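Local structure of UL37 (Suid herpesvirus 1, 4K70) at residues F30-V42 / L68-H82. The protein is an inner tegument protein of a herpesvirus, represented here by its N-terminal half, and is thought to control trafficking of viral particles. Numbering follows the deposited sequence.
Sequences FFMAAGRETPAGV and LAENLAGLALWRLRH
One face of the F30 ring carries the NH2 end of R79, 3.8 Å above the plane; at 65° between ring and guanidinium planes, and with a long separation, any cation-pi attraction is weak. L68 CD1 packs obliquely on the same ring, 3.5 Å from F30 CD2. The F31 ring offers its edge to helix 63-78: L68 N lies in its plane, and L75 CD1 approaches F31 CE1 to 3.7 Å. The R36 guanidinium has R81 CB and CG over one face and L80 O at its edge, where R36 NH1 makes a weak bond of 3.2 Å. The R36 and R81 guanidinium planes are 37° apart; the donors R36 NH2 and R81 NH1 do not bond to each other, and D179, beside R36, probably offsets the charge.

The bend of R79 at chi3 (-69°) brings its guanidinium to the carbonyls of F30 and A33. R79 NH1 reaches A33 O weakly, at 3.0 Å, and a water links the same nitrogen to F31 O. Beyond it the backbones pair: E37 N donates to R79 O (3.1 Å), and R81 N to E37 O, though the modelled length of the latter is doubtful. L80 CD1 fills the angle between P39 and V42 CG2, while P39 CG rests near H82 ND1; H82 NE2 bonds to G87 O.

Helix-end packing thus passes into a single beta bridge, E37 with L80, joining the linker between helices 20-32 and 39-60 to the chain leaving helix 63-78, which includes H82, a calcium ligand seen crystallographically in this protein, with no such calcium bound to it here.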
loop_
_atom_site.group_PDB
_atom_site.type_symbol
_atom_site.label_atom_id
_atom_site.label_comp_id
_atom_site.label_asym_id
_atom_site.label_seq_id
_atom_site.Cartn_x
_atom_site.Cartn_y
_atom_site.Cartn_z
ATOM N N PHE A 30 25.821 -6.800 -19.413
ATOM C CA PHE A 30 24.497 -6.201 -19.433
ATOM C C PHE A 30 23.508 -7.142 -18.758
ATOM O O PHE A 30 22.666 -6.708 -17.970
ATOM C CB PHE A 30 24.068 -5.890 -20.861
ATOM C CG PHE A 30 22.659 -5.391 -20.975
ATOM C CD1 PHE A 30 22.331 -4.101 -20.592
ATOM C CD2 PHE A 30 21.662 -6.212 -21.474
ATOM C CE1 PHE A 30 21.027 -3.639 -20.700
ATOM C CE2 PHE A 30 20.360 -5.759 -21.585
ATOM C CZ PHE A 30 20.040 -4.468 -21.199
ATOM N N PHE A 31 23.635 -8.435 -19.054
ATOM C CA PHE A 31 22.781 -9.450 -18.449
ATOM C C PHE A 31 22.783 -9.373 -16.919
ATOM O O PHE A 31 21.804 -9.745 -16.273
ATOM C CB PHE A 31 23.192 -10.854 -18.916
ATOM C CG PHE A 31 22.785 -11.174 -20.330
ATOM C CD1 PHE A 31 21.847 -10.398 -20.990
ATOM C CD2 PHE A 31 23.333 -12.262 -20.998
ATOM C CE1 PHE A 31 21.461 -10.695 -22.298
ATOM C CE2 PHE A 31 22.956 -12.569 -22.305
ATOM C CZ PHE A 31 22.019 -11.786 -22.955
ATOM N N MET A 32 23.872 -8.876 -16.339
ATOM C CA MET A 32 23.992 -8.818 -14.884
ATOM C C MET A 32 24.076 -7.399 -14.300
ATOM O O MET A 32 24.246 -7.226 -13.092
ATOM C CB MET A 32 25.183 -9.656 -14.421
ATOM C CG MET A 32 24.969 -11.152 -14.591
ATOM S SD MET A 32 26.368 -12.124 -14.016
ATOM C CE MET A 32 27.555 -11.787 -15.313
ATOM N N ALA A 33 23.930 -6.395 -15.154
ATOM C CA ALA A 33 24.043 -5.003 -14.724
ATOM C C ALA A 33 23.004 -4.608 -13.675
ATOM O O ALA A 33 21.964 -5.252 -13.528
ATOM C CB ALA A 33 23.975 -4.068 -15.923
ATOM N N ALA A 34 23.297 -3.540 -12.941
ATOM C CA ALA A 34 22.424 -3.094 -11.867
ATOM C C ALA A 34 21.903 -1.688 -12.136
ATOM O O ALA A 34 21.060 -1.173 -11.399
ATOM C CB ALA A 34 23.162 -3.140 -10.545
ATOM N N GLY A 35 22.404 -1.072 -13.200
ATOM C CA GLY A 35 22.057 0.302 -13.516
ATOM C C GLY A 35 20.610 0.531 -13.925
ATOM O O GLY A 35 20.147 0.014 -14.959
ATOM N N ARG A 36 19.898 1.319 -13.123
ATOM C CA ARG A 36 18.524 1.694 -13.440
ATOM C C ARG A 36 18.453 2.746 -14.545
ATOM O O ARG A 36 19.367 3.540 -14.719
ATOM C CB ARG A 36 17.781 2.173 -12.193
ATOM C CG ARG A 36 17.396 1.042 -11.247
ATOM C CD ARG A 36 15.887 0.986 -11.065
ATOM N NE ARG A 36 15.503 1.527 -9.776
ATOM C CZ ARG A 36 14.268 1.892 -9.447
ATOM N NH1 ARG A 36 13.281 1.787 -10.324
ATOM N NH2 ARG A 36 14.032 2.378 -8.237
ATOM N N GLU A 37 17.342 2.741 -15.273
ATOM C CA GLU A 37 17.155 3.593 -16.431
ATOM C C GLU A 37 15.783 4.246 -16.363
ATOM O O GLU A 37 14.911 3.796 -15.624
ATOM C CB GLU A 37 17.263 2.761 -17.710
ATOM C CG GLU A 37 18.219 3.356 -18.738
ATOM C CD GLU A 37 19.525 2.583 -18.841
ATOM O OE1 GLU A 37 19.548 1.408 -18.408
ATOM O OE2 GLU A 37 20.523 3.149 -19.359
ATOM N N THR A 38 15.594 5.314 -17.123
ATOM C CA THR A 38 14.314 5.993 -17.133
ATOM C C THR A 38 13.683 5.853 -18.511
ATOM O O THR A 38 14.365 5.539 -19.486
ATOM C CB THR A 38 14.446 7.487 -16.744
ATOM O OG1 THR A 38 15.140 8.204 -17.773
ATOM C CG2 THR A 38 15.185 7.651 -15.404
ATOM N N PRO A 39 12.368 6.059 -18.594
ATOM C CA PRO A 39 11.652 5.925 -19.863
ATOM C C PRO A 39 12.244 6.802 -20.974
ATOM O O PRO A 39 12.434 6.319 -22.098
ATOM C CB PRO A 39 10.224 6.354 -19.503
ATOM C CG PRO A 39 10.089 5.977 -18.044
ATOM C CD PRO A 39 11.460 6.199 -17.444
ATOM N N ALA A 40 12.532 8.063 -20.665
ATOM C CA ALA A 40 13.155 8.968 -21.623
ATOM C C ALA A 40 14.546 8.482 -22.000
ATOM O O ALA A 40 14.960 8.594 -23.152
ATOM C CB ALA A 40 13.218 10.425 -21.048
ATOM N N GLY A 41 15.268 7.949 -21.027
ATOM C CA GLY A 41 16.608 7.434 -21.275
ATOM C C GLY A 41 16.606 6.232 -22.203
ATOM O O GLY A 41 17.352 6.178 -23.183
ATOM N N VAL A 42 15.757 5.260 -21.903
ATOM C CA VAL A 42 15.631 4.096 -22.774
ATOM C C VAL A 42 15.145 4.501 -24.146
ATOM O O VAL A 42 15.651 4.024 -25.150
ATOM C CB VAL A 42 14.681 3.042 -22.188
ATOM C CG1 VAL A 42 14.404 1.937 -23.227
ATOM C CG2 VAL A 42 15.267 2.477 -20.908
ATOM N N LEU A 68 20.059 -11.378 -26.322
ATOM C CA LEU A 68 20.028 -9.939 -26.106
ATOM C C LEU A 68 19.049 -9.275 -27.071
ATOM O O LEU A 68 18.097 -8.622 -26.644
ATOM C CB LEU A 68 21.425 -9.334 -26.260
ATOM C CG LEU A 68 21.545 -7.807 -26.180
ATOM C CD1 LEU A 68 21.212 -7.303 -24.773
ATOM C CD2 LEU A 68 22.937 -7.363 -26.594
ATOM N N ALA A 69 19.276 -9.450 -28.371
ATOM C CA ALA A 69 18.472 -8.772 -29.384
ATOM C C ALA A 69 16.997 -9.119 -29.281
ATOM O O ALA A 69 16.136 -8.236 -29.338
ATOM C CB ALA A 69 18.984 -9.103 -30.767
ATOM N N GLU A 70 16.708 -10.412 -29.152
ATOM C CA GLU A 70 15.329 -10.881 -29.089
ATOM C C GLU A 70 14.588 -10.491 -27.792
ATOM O O GLU A 70 13.362 -10.303 -27.806
ATOM C CB GLU A 70 15.273 -12.398 -29.310
ATOM C CG GLU A 70 15.429 -12.802 -30.782
ATOM C CD GLU A 70 15.211 -14.300 -31.028
ATOM O OE1 GLU A 70 15.562 -15.119 -30.154
ATOM O OE2 GLU A 70 14.688 -14.649 -32.111
ATOM N N ASN A 71 15.323 -10.365 -26.686
ATOM C CA ASN A 71 14.704 -10.029 -25.394
ATOM C C ASN A 71 15.073 -8.659 -24.805
ATOM O O ASN A 71 14.800 -8.373 -23.627
ATOM C CB ASN A 71 15.002 -11.127 -24.381
ATOM C CG ASN A 71 14.554 -12.487 -24.863
ATOM O OD1 ASN A 71 13.404 -12.886 -24.665
ATOM N ND2 ASN A 71 15.461 -13.208 -25.515
ATOM N N LEU A 72 15.660 -7.807 -25.640
ATOM C CA LEU A 72 16.084 -6.477 -25.233
ATOM C C LEU A 72 14.931 -5.644 -24.687
ATOM O O LEU A 72 15.105 -4.881 -23.739
ATOM C CB LEU A 72 16.744 -5.748 -26.413
ATOM C CG LEU A 72 17.514 -4.493 -26.025
ATOM C CD1 LEU A 72 18.738 -4.885 -25.215
ATOM C CD2 LEU A 72 17.898 -3.711 -27.268
ATOM N N ALA A 73 13.757 -5.768 -25.290
ATOM C CA ALA A 73 12.618 -4.996 -24.808
ATOM C C ALA A 73 12.352 -5.267 -23.310
ATOM O O ALA A 73 12.223 -4.341 -22.509
ATOM C CB ALA A 73 11.388 -5.281 -25.645
ATOM N N GLY A 74 12.309 -6.537 -22.933
ATOM C CA GLY A 74 12.051 -6.911 -21.553
ATOM C C GLY A 74 13.201 -6.573 -20.627
ATOM O O GLY A 74 12.993 -6.065 -19.522
ATOM N N LEU A 75 14.417 -6.849 -21.077
ATOM C CA LEU A 75 15.603 -6.552 -20.291
ATOM C C LEU A 75 15.722 -5.057 -20.019
ATOM O O LEU A 75 16.137 -4.666 -18.937
ATOM C CB LEU A 75 16.864 -7.041 -21.008
ATOM C CG LEU A 75 17.012 -8.557 -21.171
ATOM C CD1 LEU A 75 18.232 -8.885 -22.038
ATOM C CD2 LEU A 75 17.110 -9.222 -19.798
ATOM N N ALA A 76 15.353 -4.239 -21.000
ATOM C CA ALA A 76 15.415 -2.780 -20.865
ATOM C C ALA A 76 14.353 -2.265 -19.898
ATOM O O ALA A 76 14.583 -1.324 -19.146
ATOM C CB ALA A 76 15.251 -2.114 -22.234
ATOM N N LEU A 77 13.183 -2.885 -19.925
ATOM C CA LEU A 77 12.085 -2.467 -19.063
ATOM C C LEU A 77 12.292 -2.907 -17.619
ATOM O O LEU A 77 11.734 -2.307 -16.697
ATOM C CB LEU A 77 10.763 -3.030 -19.587
ATOM C CG LEU A 77 9.857 -2.206 -20.500
ATOM C CD1 LEU A 77 10.596 -1.053 -21.149
ATOM C CD2 LEU A 77 9.222 -3.110 -21.553
ATOM N N TRP A 78 13.102 -3.942 -17.421
ATOM C CA TRP A 78 13.206 -4.606 -16.117
ATOM C C TRP A 78 13.719 -3.689 -15.011
ATOM O O TRP A 78 13.265 -3.754 -13.862
ATOM C CB TRP A 78 14.144 -5.806 -16.215
ATOM C CG TRP A 78 13.824 -6.943 -15.277
ATOM C CD1 TRP A 78 13.808 -6.913 -13.910
ATOM C CD2 TRP A 78 13.505 -8.295 -15.651
ATOM N NE1 TRP A 78 13.488 -8.165 -13.410
ATOM C CE2 TRP A 78 13.304 -9.028 -14.461
ATOM C CE3 TRP A 78 13.379 -8.957 -16.881
ATOM C CZ2 TRP A 78 12.973 -10.387 -14.464
ATOM C CZ3 TRP A 78 13.052 -10.312 -16.881
ATOM C CH2 TRP A 78 12.856 -11.009 -15.681
ATOM N N ARG A 79 14.699 -2.857 -15.341
ATOM C CA ARG A 79 15.291 -1.982 -14.334
ATOM C C ARG A 79 14.832 -0.547 -14.528
ATOM O O ARG A 79 15.564 0.392 -14.242
ATOM C CB ARG A 79 16.818 -2.081 -14.356
ATOM C CG ARG A 79 17.373 -3.393 -13.804
ATOM C CD ARG A 79 18.779 -3.689 -14.338
ATOM N NE ARG A 79 18.765 -4.018 -15.764
ATOM C CZ ARG A 79 19.250 -5.143 -16.289
ATOM N NH1 ARG A 79 19.815 -6.061 -15.512
ATOM N NH2 ARG A 79 19.176 -5.351 -17.602
ATOM N N LEU A 80 13.600 -0.382 -14.990
ATOM C CA LEU A 80 13.080 0.934 -15.338
ATOM C C LEU A 80 12.668 1.762 -14.107
ATOM O O LEU A 80 11.974 1.274 -13.219
ATOM C CB LEU A 80 11.902 0.771 -16.300
ATOM C CG LEU A 80 11.442 1.997 -17.078
ATOM C CD1 LEU A 80 12.557 2.453 -18.001
ATOM C CD2 LEU A 80 10.177 1.674 -17.856
ATOM N N ARG A 81 13.109 3.014 -14.053
ATOM C CA ARG A 81 12.647 3.941 -13.024
ATOM C C ARG A 81 11.704 4.971 -13.640
ATOM O O ARG A 81 12.138 5.887 -14.345
ATOM C CB ARG A 81 13.814 4.649 -12.328
ATOM C CG ARG A 81 13.357 5.456 -11.103
ATOM C CD ARG A 81 14.294 6.587 -10.732
ATOM N NE ARG A 81 15.529 6.117 -10.121
ATOM C CZ ARG A 81 15.629 5.687 -8.866
ATOM N NH1 ARG A 81 14.555 5.633 -8.077
ATOM N NH2 ARG A 81 16.808 5.287 -8.408
ATOM N N HIS A 82 10.412 4.806 -13.381
ATOM C CA HIS A 82 9.394 5.657 -13.972
ATOM C C HIS A 82 8.753 6.511 -12.893
ATOM O O HIS A 82 8.432 6.018 -11.817
ATOM C CB HIS A 82 8.314 4.804 -14.655
ATOM C CG HIS A 82 7.137 5.599 -15.129
ATOM N ND1 HIS A 82 7.267 6.713 -15.936
ATOM C CD2 HIS A 82 5.812 5.450 -14.909
ATOM C CE1 HIS A 82 6.071 7.210 -16.191
ATOM N NE2 HIS A 82 5.169 6.461 -15.576
HETATM O O HOH W 1 19.379 -8.801 -17.209
#